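Local coordinates for protein beta-glucosidase (Saccharopolyspora erythraea D, PDB 5M6G) that probably hydrolyses terminal, non-reducing beta-D-glucosyl residues to release beta-D-glucose, as a member of glycoside hydrolase family 3, at residues Ala140-His145 with Asp458-Thr463; Pro155-Arg160 with Ala405-Arg410; Val535-Ser540 with Asp571-Asp576. One frame throughout, in Å; residues are numbered along the deposited sequence.

Contact 1: Ala140-His145 with Asp458-Thr463. With MG (magnesium ion), chain G.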
ATOM      1  N   ALA A 140      12.625   5.786  -7.426  1.00 10.54           N
ATOM      2  CA  ALA A 140      11.865   4.595  -7.762  1.00 14.34           C
ATOM      3  C   ALA A 140      10.557   4.981  -8.441  1.00 13.63           C
ATOM      4  O   ALA A 140       9.998   6.049  -8.186  1.00 14.67           O
ATOM      5  CB  ALA A 140      11.572   3.776  -6.504  1.00 12.57           C
ATOM      6  N   THR A 141      10.071   4.091  -9.301  1.00 12.03           N
ATOM      7  CA  THR A 141       8.795   4.293  -9.979  1.00 15.61           C
ATOM      8  C   THR A 141       7.658   4.338  -8.967  1.00 14.07           C
ATOM      9  O   THR A 141       7.565   3.471  -8.096  1.00 11.83           O
ATOM     10  CB  THR A 141       8.551   3.152 -10.967  1.00 15.27           C
ATOM     11  OG1 THR A 141       9.721   2.944 -11.768  1.00 15.21           O
ATOM     12  CG2 THR A 141       7.365   3.457 -11.864  1.00 11.19           C
ATOM     13  N   ILE A 142       6.777   5.331  -9.090  1.00 13.47           N
ATOM     14  CA  ILE A 142       5.629   5.454  -8.190  1.00 13.24           C
ATOM     15  C   ILE A 142       4.362   5.161  -8.987  1.00 16.32           C
ATOM     16  O   ILE A 142       3.975   5.930  -9.878  1.00 13.86           O
ATOM     17  CB  ILE A 142       5.568   6.830  -7.516  1.00 10.11           C
ATOM     18  CG1 ILE A 142       6.868   7.106  -6.732  1.00 12.66           C
ATOM     19  CG2 ILE A 142       4.328   6.923  -6.610  1.00 11.21           C
ATOM     20  CD1 ILE A 142       7.160   6.093  -5.630  1.00 10.17           C
ATOM     21  N   TYR A 143       3.712   4.047  -8.658  1.00 16.18           N
ATOM     22  CA  TYR A 143       2.524   3.561  -9.341  1.00 13.94           C
ATOM     23  C   TYR A 143       1.278   4.187  -8.735  1.00 13.32           C
ATOM     24  O   TYR A 143       1.321   4.717  -7.618  1.00 11.96           O
ATOM     25  CB  TYR A 143       2.467   2.025  -9.256  1.00 15.58           C
ATOM     26  CG  TYR A 143       3.612   1.382 -10.017  1.00 15.57           C
ATOM     27  CD1 TYR A 143       3.543   1.207 -11.401  1.00 12.07           C
ATOM     28  CD2 TYR A 143       4.774   1.001  -9.365  1.00 14.23           C
ATOM     29  CE1 TYR A 143       4.608   0.653 -12.109  1.00 17.52           C
ATOM     30  CE2 TYR A 143       5.837   0.435 -10.054  1.00 17.43           C
ATOM     31  CZ  TYR A 143       5.753   0.273 -11.425  1.00 17.62           C
ATOM     32  OH  TYR A 143       6.810  -0.280 -12.111  1.00 17.15           O
ATOM     33  N   PRO A 144       0.159   4.192  -9.463  1.00 11.43           N
ATOM     34  CA  PRO A 144      -1.100   4.640  -8.858  1.00 11.23           C
ATOM     35  C   PRO A 144      -1.388   3.865  -7.580  1.00 12.97           C
ATOM     36  O   PRO A 144      -1.070   2.676  -7.467  1.00 12.03           O
ATOM     37  CB  PRO A 144      -2.142   4.342  -9.942  1.00 11.26           C
ATOM     38  CG  PRO A 144      -1.366   4.414 -11.234  1.00 13.67           C
ATOM     39  CD  PRO A 144      -0.009   3.822 -10.880  1.00 13.25           C
ATOM     40  N   HIS A 145      -1.970   4.550  -6.603  1.00 12.23           N
ATOM     41  CA  HIS A 145      -2.406   3.834  -5.415  1.00 13.10           C
ATOM     42  C   HIS A 145      -3.535   2.862  -5.765  1.00 13.54           C
ATOM     43  O   HIS A 145      -4.145   2.917  -6.845  1.00 12.13           O
ATOM     44  CB  HIS A 145      -2.845   4.806  -4.320  1.00 12.79           C
ATOM     45  CG  HIS A 145      -1.727   5.258  -3.426  1.00 14.66           C
ATOM     46  ND1 HIS A 145      -0.969   4.383  -2.671  1.00 11.17           N
ATOM     47  CD2 HIS A 145      -1.236   6.495  -3.174  1.00 11.13           C
ATOM     48  CE1 HIS A 145      -0.074   5.064  -1.977  1.00  9.87           C
ATOM     49  NE2 HIS A 145      -0.208   6.349  -2.272  1.00 10.75           N
ATOM     50  N   ASP A 458       8.088  18.726  -5.337  1.00 17.39           N
ATOM     51  CA  ASP A 458       8.819  17.875  -6.274  1.00 15.15           C
ATOM     52  C   ASP A 458       9.675  16.882  -5.488  1.00 18.31           C
ATOM     53  O   ASP A 458      10.897  16.984  -5.407  1.00 19.87           O
ATOM     54  CB  ASP A 458       9.667  18.729  -7.210  1.00 13.41           C
ATOM     55  CG  ASP A 458      10.010  18.011  -8.489  1.00 23.27           C
ATOM     56  OD1 ASP A 458       9.799  16.788  -8.543  1.00 23.29           O
ATOM     57  OD2 ASP A 458      10.490  18.660  -9.445  1.00 32.86           O
ATOM     58  N   ILE A 459       8.997  15.883  -4.911  1.00 19.69           N
ATOM     59  CA  ILE A 459       9.651  15.013  -3.938  1.00 17.20           C
ATOM     60  C   ILE A 459      10.340  13.804  -4.551  1.00 15.88           C
ATOM     61  O   ILE A 459      11.113  13.130  -3.852  1.00 14.36           O
ATOM     62  CB  ILE A 459       8.641  14.538  -2.879  1.00 15.65           C
ATOM     63  CG1 ILE A 459       7.529  13.706  -3.524  1.00 13.15           C
ATOM     64  CG2 ILE A 459       8.052  15.734  -2.157  1.00 20.23           C
ATOM     65  CD1 ILE A 459       6.534  13.107  -2.463  1.00 12.12           C
ATOM     66  N   THR A 460      10.080  13.489  -5.815  1.00 13.74           N
ATOM     67  CA  THR A 460      10.795  12.402  -6.475  1.00 16.77           C
ATOM     68  C   THR A 460      10.651  12.587  -7.977  1.00 15.69           C
ATOM     69  O   THR A 460       9.944  13.484  -8.447  1.00 17.92           O
ATOM     70  CB  THR A 460      10.286  11.019  -6.030  1.00 16.82           C
ATOM     71  OG1 THR A 460      11.164   9.997  -6.525  1.00 16.11           O
ATOM     72  CG2 THR A 460       8.862  10.766  -6.546  1.00 16.03           C
ATOM     73  N   GLU A 461      11.332  11.725  -8.728  1.00 18.42           N
ATOM     74  CA  GLU A 461      11.382  11.895 -10.175  1.00 17.14           C
ATOM     75  C   GLU A 461      10.059  11.487 -10.805  1.00 17.42           C
ATOM     76  O   GLU A 461       9.493  10.435 -10.483  1.00 16.48           O
ATOM     77  CB  GLU A 461      12.539  11.097 -10.771  1.00 17.92           C
ATOM     78  CG  GLU A 461      13.890  11.557 -10.243  1.00 30.37           C
ATOM     79  CD  GLU A 461      15.059  10.716 -10.736  1.00 43.95           C
ATOM     80  OE1 GLU A 461      14.856   9.523 -11.046  1.00 43.93           O
ATOM     81  OE2 GLU A 461      16.191  11.248 -10.799  1.00 48.20           O
ATOM     82  N   GLY A 462       9.556  12.335 -11.692  1.00 12.96           N
ATOM     83  CA  GLY A 462       8.314  12.043 -12.365  1.00 14.61           C
ATOM     84  C   GLY A 462       7.891  13.230 -13.207  1.00 13.79           C
ATOM     85  O   GLY A 462       8.665  14.163 -13.441  1.00 14.31           O
ATOM     86  N   THR A 463       6.663  13.149 -13.682  1.00 13.04           N
ATOM     87  CA  THR A 463       6.078  14.153 -14.559  1.00 13.65           C
ATOM     88  C   THR A 463       4.754  14.604 -13.959  1.00 16.83           C
ATOM     89  O   THR A 463       3.907  13.763 -13.647  1.00 12.64           O
ATOM     90  CB  THR A 463       5.847  13.577 -15.961  1.00 11.35           C
ATOM     91  OG1 THR A 463       7.100  13.149 -16.523  1.00 17.34           O
ATOM     92  CG2 THR A 463       5.168  14.613 -16.862  1.00 12.58           C
TER
HETATM   93 MG    MG G 706       9.829  15.778 -12.598  1.00 27.85          MG
HETATM   94  O   HOH W   1      10.265   7.588  -5.774  1.00 12.33           O
HETATM   95  O   HOH W   2      10.885   8.426  -9.119  1.00 16.32           O
HETATM   96  O   HOH W   3      10.951  17.424 -11.793  1.00 22.48           O
HETATM   97  O   HOH W   4      11.556  14.374 -12.564  1.00 19.45           O
HETATM   98  O   HOH W   5       9.656  15.276 -10.329  1.00 21.22           O
HETATM   99  O   HOH W   6      10.227  16.205 -14.605  1.00 28.79           O
HETATM  100  O   HOH W   7       8.184  16.966 -12.488  1.00 16.40           O
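Thr460 carries this contact, reaching toward Ala140 and Ile142 from a loop that holds a hydrated magnesium ion. From CB its side chain divides between an apolar and a polar meeting. The methyl CG2 comes obliquely across the flank of Ile142 and lies 4.2 Å from CG1 of that side chain, a loose van der Waals touch. The hydroxyl OG1 lies anti to the backbone N (chi1 -170°), which turns it to the side where Ala140 O waits behind two waters. Thr460 OG1 gives its hydrogen to water 1 at 2.7 Å, and that water donates in turn to Ala140 O at 2.9 Å. Water 2 makes a second bridge, 2.7 Å from Ala140 O, and also binds the hydroxyl and Glu461 O. The hydroxyl is gripped further by the backbone N of Gly139, just ahead of 140-145. Two residues further on, Gly462 O is the protein ligand of the magnesium at 2.2 Å, with five waters filling the octahedron; Asp458 OD2 steadies one of them, water 3, from the second shell at 2.7 Å. Segments 140-145 and 458-463 join the N-terminal and C-terminal family regions through waters, backed by the direct Gly139 bond and the methyl touch on Ile142. Helix 441-445 packs against both, with Ile441 on Thr460 and Ser445 on Ile142, while Tyr143 lodges against helices 155-170 and 399-412.

Contact 2: Pro155-Arg160 with Ala405-Arg410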
ATOM      1  N   PRO A 155      -6.708  -6.932 -13.591  1.00 18.68           N
ATOM      2  CA  PRO A 155      -5.808  -7.675 -12.685  1.00 14.37           C
ATOM      3  C   PRO A 155      -4.466  -8.014 -13.299  1.00 13.74           C
ATOM      4  O   PRO A 155      -3.462  -8.112 -12.578  1.00 17.16           O
ATOM      5  CB  PRO A 155      -6.598  -8.952 -12.359  1.00 11.86           C
ATOM      6  CG  PRO A 155      -8.020  -8.652 -12.748  1.00 21.55           C
ATOM      7  CD  PRO A 155      -7.964  -7.652 -13.854  1.00 14.95           C
ATOM      8  N   ASP A 156      -4.418  -8.242 -14.607  1.00 17.48           N
ATOM      9  CA  ASP A 156      -3.141  -8.557 -15.231  1.00 17.75           C
ATOM     10  C   ASP A 156      -2.177  -7.383 -15.115  1.00 20.45           C
ATOM     11  O   ASP A 156      -0.982  -7.567 -14.844  1.00 18.37           O
ATOM     12  CB  ASP A 156      -3.361  -8.947 -16.688  1.00 20.49           C
ATOM     13  CG  ASP A 156      -2.146  -9.588 -17.292  1.00 28.52           C
ATOM     14  OD1 ASP A 156      -1.841 -10.740 -16.907  1.00 30.34           O
ATOM     15  OD2 ASP A 156      -1.496  -8.947 -18.139  1.00 32.26           O
ATOM     16  N   LEU A 157      -2.692  -6.164 -15.291  1.00 17.58           N
ATOM     17  CA  LEU A 157      -1.881  -4.963 -15.114  1.00 18.75           C
ATOM     18  C   LEU A 157      -1.352  -4.849 -13.690  1.00 15.63           C
ATOM     19  O   LEU A 157      -0.194  -4.477 -13.477  1.00 14.30           O
ATOM     20  CB  LEU A 157      -2.713  -3.730 -15.460  1.00 16.93           C
ATOM     21  CG  LEU A 157      -2.061  -2.368 -15.230  1.00 19.76           C
ATOM     22  CD1 LEU A 157      -0.984  -2.144 -16.279  1.00 22.16           C
ATOM     23  CD2 LEU A 157      -3.132  -1.263 -15.279  1.00 19.45           C
ATOM     24  N   VAL A 158      -2.200  -5.136 -12.701  1.00 13.50           N
ATOM     25  CA  VAL A 158      -1.770  -5.057 -11.308  1.00 14.69           C
ATOM     26  C   VAL A 158      -0.687  -6.094 -11.033  1.00 16.90           C
ATOM     27  O   VAL A 158       0.288  -5.827 -10.316  1.00 15.61           O
ATOM     28  CB  VAL A 158      -2.990  -5.210 -10.379  1.00 15.94           C
ATOM     29  CG1 VAL A 158      -2.580  -5.573  -8.938  1.00 13.30           C
ATOM     30  CG2 VAL A 158      -3.829  -3.927 -10.423  1.00 15.77           C
ATOM     31  N   GLN A 159      -0.820  -7.276 -11.635  1.00 15.45           N
ATOM     32  CA  GLN A 159       0.218  -8.294 -11.514  1.00 14.44           C
ATOM     33  C   GLN A 159       1.540  -7.809 -12.113  1.00 16.92           C
ATOM     34  O   GLN A 159       2.600  -7.961 -11.493  1.00 14.68           O
ATOM     35  CB  GLN A 159      -0.253  -9.591 -12.179  1.00 16.56           C
ATOM     36  CG  GLN A 159       0.790 -10.703 -12.224  1.00 17.47           C
ATOM     37  CD  GLN A 159       0.212 -12.014 -12.733  1.00 21.44           C
ATOM     38  OE1 GLN A 159      -0.970 -12.294 -12.551  1.00 24.01           O
ATOM     39  NE2 GLN A 159       1.043 -12.816 -13.384  1.00 30.50           N
ATOM     40  N   ARG A 160       1.502  -7.186 -13.297  1.00 15.50           N
ATOM     41  CA  ARG A 160       2.742  -6.678 -13.887  1.00 16.10           C
ATOM     42  C   ARG A 160       3.379  -5.619 -12.999  1.00 11.82           C
ATOM     43  O   ARG A 160       4.610  -5.532 -12.909  1.00 16.58           O
ATOM     44  CB  ARG A 160       2.484  -6.102 -15.286  1.00 19.36           C
ATOM     45  CG  ARG A 160       2.425  -7.141 -16.387  1.00 20.80           C
ATOM     46  CD  ARG A 160       1.224  -6.907 -17.285  1.00 38.92           C
ATOM     47  NE  ARG A 160       1.429  -5.774 -18.178  1.00 42.93           N
ATOM     48  CZ  ARG A 160       0.453  -5.126 -18.808  1.00 39.15           C
ATOM     49  NH1 ARG A 160      -0.816  -5.491 -18.647  1.00 35.43           N
ATOM     50  NH2 ARG A 160       0.756  -4.108 -19.600  1.00 33.35           N
ATOM     51  N   ALA A 405       3.721   2.148 -15.483  1.00 11.68           N
ATOM     52  CA  ALA A 405       3.005   3.007 -14.555  1.00 14.15           C
ATOM     53  C   ALA A 405       2.084   3.961 -15.302  1.00 13.76           C
ATOM     54  O   ALA A 405       0.934   4.163 -14.904  1.00 13.05           O
ATOM     55  CB  ALA A 405       3.994   3.786 -13.698  1.00 11.30           C
ATOM     56  N   ARG A 406       2.587   4.563 -16.383  1.00 13.92           N
ATOM     57  CA  ARG A 406       1.767   5.442 -17.209  1.00 12.84           C
ATOM     58  C   ARG A 406       0.534   4.718 -17.736  1.00 16.32           C
ATOM     59  O   ARG A 406      -0.556   5.305 -17.825  1.00 14.23           O
ATOM     60  CB  ARG A 406       2.621   5.978 -18.364  1.00 18.93           C
ATOM     61  CG  ARG A 406       1.936   7.017 -19.234  1.00 19.57           C
ATOM     62  CD  ARG A 406       2.872   7.498 -20.335  1.00 19.77           C
ATOM     63  NE  ARG A 406       2.190   8.429 -21.236  1.00 27.43           N
ATOM     64  CZ  ARG A 406       2.733   8.937 -22.340  1.00 30.81           C
ATOM     65  NH1 ARG A 406       3.963   8.597 -22.682  1.00 22.23           N
ATOM     66  NH2 ARG A 406       2.042   9.771 -23.112  1.00 28.75           N
ATOM     67  N   GLN A 407       0.687   3.450 -18.114  1.00 13.95           N
ATOM     68  CA  GLN A 407      -0.470   2.703 -18.582  1.00 18.73           C
ATOM     69  C   GLN A 407      -1.477   2.515 -17.452  1.00 16.55           C
ATOM     70  O   GLN A 407      -2.692   2.587 -17.674  1.00 14.04           O
ATOM     71  CB  GLN A 407      -0.021   1.362 -19.180  1.00 15.36           C
ATOM     72  CG  GLN A 407      -1.172   0.507 -19.741  1.00 18.39           C
ATOM     73  CD  GLN A 407      -1.869   1.153 -20.938  1.00 26.26           C
ATOM     74  OE1 GLN A 407      -1.276   1.963 -21.655  1.00 29.03           O
ATOM     75  NE2 GLN A 407      -3.131   0.791 -21.157  1.00 19.46           N
ATOM     76  N   ALA A 408      -0.988   2.331 -16.220  1.00 15.72           N
ATOM     77  CA  ALA A 408      -1.894   2.218 -15.079  1.00 15.74           C
ATOM     78  C   ALA A 408      -2.575   3.550 -14.785  1.00 16.12           C
ATOM     79  O   ALA A 408      -3.765   3.582 -14.448  1.00 11.37           O
ATOM     80  CB  ALA A 408      -1.135   1.718 -13.849  1.00 12.23           C
ATOM     81  N   VAL A 409      -1.838   4.662 -14.903  1.00 14.27           N
ATOM     82  CA  VAL A 409      -2.465   5.976 -14.769  1.00 13.51           C
ATOM     83  C   VAL A 409      -3.620   6.109 -15.753  1.00 15.29           C
ATOM     84  O   VAL A 409      -4.749   6.448 -15.369  1.00 15.51           O
ATOM     85  CB  VAL A 409      -1.428   7.096 -14.972  1.00 15.57           C
ATOM     86  CG1 VAL A 409      -2.134   8.469 -14.986  1.00 12.05           C
ATOM     87  CG2 VAL A 409      -0.350   7.031 -13.890  1.00 14.31           C
ATOM     88  N   ARG A 410      -3.356   5.828 -17.035  1.00 17.19           N
ATOM     89  CA  ARG A 410      -4.382   5.908 -18.076  1.00 18.27           C
ATOM     90  C   ARG A 410      -5.625   5.125 -17.686  1.00 17.19           C
ATOM     91  O   ARG A 410      -6.742   5.654 -17.675  1.00 15.22           O
ATOM     92  CB  ARG A 410      -3.848   5.351 -19.400  1.00 18.38           C
ATOM     93  CG  ARG A 410      -2.906   6.217 -20.156  1.00 23.23           C
ATOM     94  CD  ARG A 410      -2.273   5.411 -21.278  1.00 20.04           C
ATOM     95  NE  ARG A 410      -1.049   6.046 -21.747  1.00 31.94           N
ATOM     96  CZ  ARG A 410       0.036   5.382 -22.122  1.00 30.90           C
ATOM     97  NH1 ARG A 410       0.053   4.054 -22.080  1.00 29.42           N
ATOM     98  NH2 ARG A 410       1.106   6.046 -22.536  1.00 36.51           N
TER
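Leu157 and Ala408 are the residues of these two helical segments whose CA atoms come nearest, 7.2 Å apart, a spacing consistent with an alanine on one side. Leu157 CG stands anti to the backbone N (chi1 175°), sending the branched end out from helix 155-170 to the other helix. There CD2 of Leu157 rests on the backbone itself, 3.7 Å from Ala408 CA, and touches the Ala408 methyl CB at 3.9 Å. The second branch is shared: Leu157 CD1 lies 4.4 Å from the aliphatic CG of Gln407, and it also sits beneath the rim of one face of the Arg160 guanidinium, 3.9 Å from that plane. Arg160 is drawn back along its own helix by Asp156, a long salt bridge with NH1 and OD2 3.6 Å apart. Both ends of the Gln407 amide are held, OE1 accepting Arg410 NH1 at 2.5 Å in the guanidinium plane, NE2 bonding to Glu411 OE2. Leu404 and Glu411 of helix 399-412 extend the seat for Leu157, and Pro144 covers Ala408. Helix 399-412 therefore packs between two others: 155-170 meets it here, and 567-573 receives Val409 through Val569. Val158, on another side of helix 155-170, packs on helix 209-215.

Contact 3: Val535-Ser540 with Asp571-Asp576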
ATOM      1  N   VAL A 535     -13.044  21.736 -17.284  1.00 16.57           N
ATOM      2  CA  VAL A 535     -12.788  20.330 -17.000  1.00 13.40           C
ATOM      3  C   VAL A 535     -12.258  20.253 -15.579  1.00 14.80           C
ATOM      4  O   VAL A 535     -11.214  20.840 -15.269  1.00 15.28           O
ATOM      5  CB  VAL A 535     -11.761  19.744 -17.983  1.00 17.15           C
ATOM      6  CG1 VAL A 535     -11.425  18.286 -17.628  1.00 16.16           C
ATOM      7  CG2 VAL A 535     -12.253  19.866 -19.427  1.00 16.28           C
ATOM      8  N   VAL A 536     -12.950  19.530 -14.712  1.00 16.46           N
ATOM      9  CA  VAL A 536     -12.489  19.358 -13.343  1.00 14.64           C
ATOM     10  C   VAL A 536     -11.867  17.973 -13.211  1.00 13.39           C
ATOM     11  O   VAL A 536     -12.431  16.971 -13.669  1.00 10.20           O
ATOM     12  CB  VAL A 536     -13.630  19.580 -12.335  1.00 17.65           C
ATOM     13  CG1 VAL A 536     -13.173  19.214 -10.933  1.00 11.10           C
ATOM     14  CG2 VAL A 536     -14.086  21.055 -12.394  1.00 13.00           C
ATOM     15  N   VAL A 537     -10.691  17.923 -12.604  1.00 11.81           N
ATOM     16  CA  VAL A 537      -9.950  16.687 -12.416  1.00 11.88           C
ATOM     17  C   VAL A 537      -9.717  16.526 -10.924  1.00 11.57           C
ATOM     18  O   VAL A 537      -9.092  17.387 -10.298  1.00 15.42           O
ATOM     19  CB  VAL A 537      -8.620  16.710 -13.186  1.00  9.16           C
ATOM     20  CG1 VAL A 537      -7.890  15.380 -13.011  1.00 12.79           C
ATOM     21  CG2 VAL A 537      -8.873  17.010 -14.655  1.00 10.82           C
ATOM     22  N   THR A 538     -10.245  15.448 -10.340  1.00 11.41           N
ATOM     23  CA  THR A 538     -10.058  15.215  -8.914  1.00 11.14           C
ATOM     24  C   THR A 538      -8.828  14.334  -8.723  1.00 13.46           C
ATOM     25  O   THR A 538      -8.760  13.220  -9.256  1.00 13.45           O
ATOM     26  CB  THR A 538     -11.290  14.580  -8.250  1.00 11.41           C
ATOM     27  OG1 THR A 538     -11.640  13.350  -8.900  1.00 15.41           O
ATOM     28  CG2 THR A 538     -12.481  15.548  -8.270  1.00 10.05           C
ATOM     29  N   VAL A 539      -7.844  14.858  -8.009  1.00 10.49           N
ATOM     30  CA  VAL A 539      -6.723  14.071  -7.507  1.00 11.41           C
ATOM     31  C   VAL A 539      -7.024  13.830  -6.038  1.00 12.66           C
ATOM     32  O   VAL A 539      -6.946  14.755  -5.222  1.00 12.20           O
ATOM     33  CB  VAL A 539      -5.383  14.792  -7.711  1.00  9.09           C
ATOM     34  CG1 VAL A 539      -4.238  14.061  -6.963  1.00 10.16           C
ATOM     35  CG2 VAL A 539      -5.061  14.870  -9.181  1.00  8.89           C
ATOM     36  N   SER A 540      -7.398  12.598  -5.698  1.00 10.30           N
ATOM     37  CA  SER A 540      -7.904  12.319  -4.361  1.00 10.30           C
ATOM     38  C   SER A 540      -7.760  10.837  -4.072  1.00 12.88           C
ATOM     39  O   SER A 540      -7.647  10.022  -4.986  1.00 13.21           O
ATOM     40  CB  SER A 540      -9.375  12.724  -4.230  1.00 11.85           C
ATOM     41  OG  SER A 540     -10.192  11.918  -5.067  1.00 12.30           O
ATOM     42  N   ASP A 571      -3.011  11.823 -21.332  1.00 13.74           N
ATOM     43  CA  ASP A 571      -3.360  10.818 -22.332  1.00 15.29           C
ATOM     44  C   ASP A 571      -4.871  10.671 -22.462  1.00 19.79           C
ATOM     45  O   ASP A 571      -5.403  10.554 -23.575  1.00 16.95           O
ATOM     46  CB  ASP A 571      -2.733   9.475 -21.974  1.00 18.11           C
ATOM     47  CG  ASP A 571      -1.226   9.468 -22.150  1.00 21.81           C
ATOM     48  OD1 ASP A 571      -0.691  10.388 -22.804  1.00 22.85           O
ATOM     49  OD2 ASP A 571      -0.578   8.537 -21.627  1.00 20.69           O
ATOM     50  N   VAL A 572      -5.581  10.690 -21.334  1.00 14.13           N
ATOM     51  CA  VAL A 572      -7.034  10.550 -21.362  1.00 14.69           C
ATOM     52  C   VAL A 572      -7.696  11.866 -21.757  1.00 14.71           C
ATOM     53  O   VAL A 572      -8.598  11.891 -22.602  1.00 16.99           O
ATOM     54  CB  VAL A 572      -7.531  10.042 -19.996  1.00 12.90           C
ATOM     55  CG1 VAL A 572      -9.047  10.001 -19.948  1.00 14.45           C
ATOM     56  CG2 VAL A 572      -6.941   8.662 -19.711  1.00 18.98           C
ATOM     57  N   LEU A 573      -7.248  12.977 -21.156  1.00 11.97           N
ATOM     58  CA  LEU A 573      -7.819  14.291 -21.447  1.00 15.33           C
ATOM     59  C   LEU A 573      -7.805  14.611 -22.939  1.00 19.09           C
ATOM     60  O   LEU A 573      -8.728  15.259 -23.450  1.00 14.94           O
ATOM     61  CB  LEU A 573      -7.065  15.377 -20.670  1.00 16.49           C
ATOM     62  CG  LEU A 573      -7.313  15.508 -19.156  1.00 16.73           C
ATOM     63  CD1 LEU A 573      -6.343  16.502 -18.550  1.00 13.73           C
ATOM     64  CD2 LEU A 573      -8.767  15.916 -18.854  1.00 14.39           C
ATOM     65  N   PHE A 574      -6.770  14.169 -23.654  1.00 17.34           N
ATOM     66  CA  PHE A 574      -6.600  14.500 -25.068  1.00 19.57           C
ATOM     67  C   PHE A 574      -6.964  13.346 -25.993  1.00 20.93           C
ATOM     68  O   PHE A 574      -6.683  13.414 -27.193  1.00 23.36           O
ATOM     69  CB  PHE A 574      -5.166  14.973 -25.327  1.00 16.73           C
ATOM     70  CG  PHE A 574      -4.898  16.340 -24.772  1.00 15.92           C
ATOM     71  CD1 PHE A 574      -4.520  16.503 -23.454  1.00 14.92           C
ATOM     72  CD2 PHE A 574      -5.102  17.468 -25.550  1.00 18.21           C
ATOM     73  CE1 PHE A 574      -4.308  17.762 -22.926  1.00 13.18           C
ATOM     74  CE2 PHE A 574      -4.891  18.729 -25.034  1.00 17.93           C
ATOM     75  CZ  PHE A 574      -4.497  18.879 -23.717  1.00 19.51           C
ATOM     76  N   GLY A 575      -7.573  12.289 -25.460  1.00 20.63           N
ATOM     77  CA  GLY A 575      -8.105  11.216 -26.272  1.00 21.57           C
ATOM     78  C   GLY A 575      -7.101  10.218 -26.796  1.00 20.96           C
ATOM     79  O   GLY A 575      -7.469   9.396 -27.642  1.00 22.97           O
ATOM     80  N   ASP A 576      -5.844  10.265 -26.340  1.00 20.18           N
ATOM     81  CA  ASP A 576      -4.909   9.188 -26.666  1.00 20.55           C
ATOM     82  C   ASP A 576      -5.325   7.869 -26.020  1.00 24.70           C
ATOM     83  O   ASP A 576      -5.107   6.798 -26.600  1.00 27.21           O
ATOM     84  CB  ASP A 576      -3.485   9.577 -26.252  1.00 19.20           C
ATOM     85  CG  ASP A 576      -2.920  10.688 -27.115  1.00 31.48           C
ATOM     86  OD1 ASP A 576      -3.286  10.738 -28.307  1.00 29.11           O
ATOM     87  OD2 ASP A 576      -2.128  11.515 -26.610  1.00 40.45           O
TER
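A strand inside the mixed sheet of the C-terminal domain is covered here by the last turn of a helix: Leu573, at the end of helix 567-573, comes down on Val535 and Val537 of strand 534-539. One methyl does all the touching. Leu573 CD2 lies 3.8 Å from Val535 CG1 and 4.3 Å from Val537 CG2, so it bridges two residues whose side chains leave the same face of the strand. In the leucine, CG lies anti to the carbonyl carbon (chi1 -74°) and CD1 continues the extended chain (chi2 172°), so CD2 is the branch that turns off it and meets both valines. The side chains of Val535 and Leu573 run antiparallel and meet along their flanks rather than end to end. The packing is wholly apolar, between buried residues, and Leu557 of the adjacent strand 555-560 also lies against Leu573. Just past this point the helix ends. Phe574 leaves helical backbone angles and settles on Ile469 and Ala472 of helix 465-472, and the N-H of Gly575, a residue with a positive phi of 78°, hydrogen-bonds to Val572 O (N to O 3.1 Å). Meanwhile the strand is held on both edges, Val535 bonding through its backbone to Ala494 and Ala496 in strand 493-499, Val536 to Ala555 and Leu557 in strand 555-560. A helix leucine laid on valines of an inner strand with parallel neighbours on both sides is core packing of an alpha/beta sandwich, the fold expected for the C-terminal domain of family 3 glycosidases.

Contact 2 is nested along the chain within the loop that contact 1 closes, and the two touch, their centres 15 Å apart: Tyr143 CD1 meets Ala405 CB at 3.5 Å, and Pro144 CG meets Ala408 CB at 3.8 Å. Contact 3 follows later, 17 Å from contact 2 between centres, and is tied to it by charge. Asp571 OD2 takes both Arg410 NE (2.5 Å) and Arg406 NE (2.8 Å). Contacts 1 and 3, 18 Å apart between centres, do not touch; their nearest atoms are about 7 Å apart. None of the three supplies residues to the sorbitol pocket, which draws on both family regions, Asp129 from one and Glu505 from the other; contact 1 joins those same regions elsewhere.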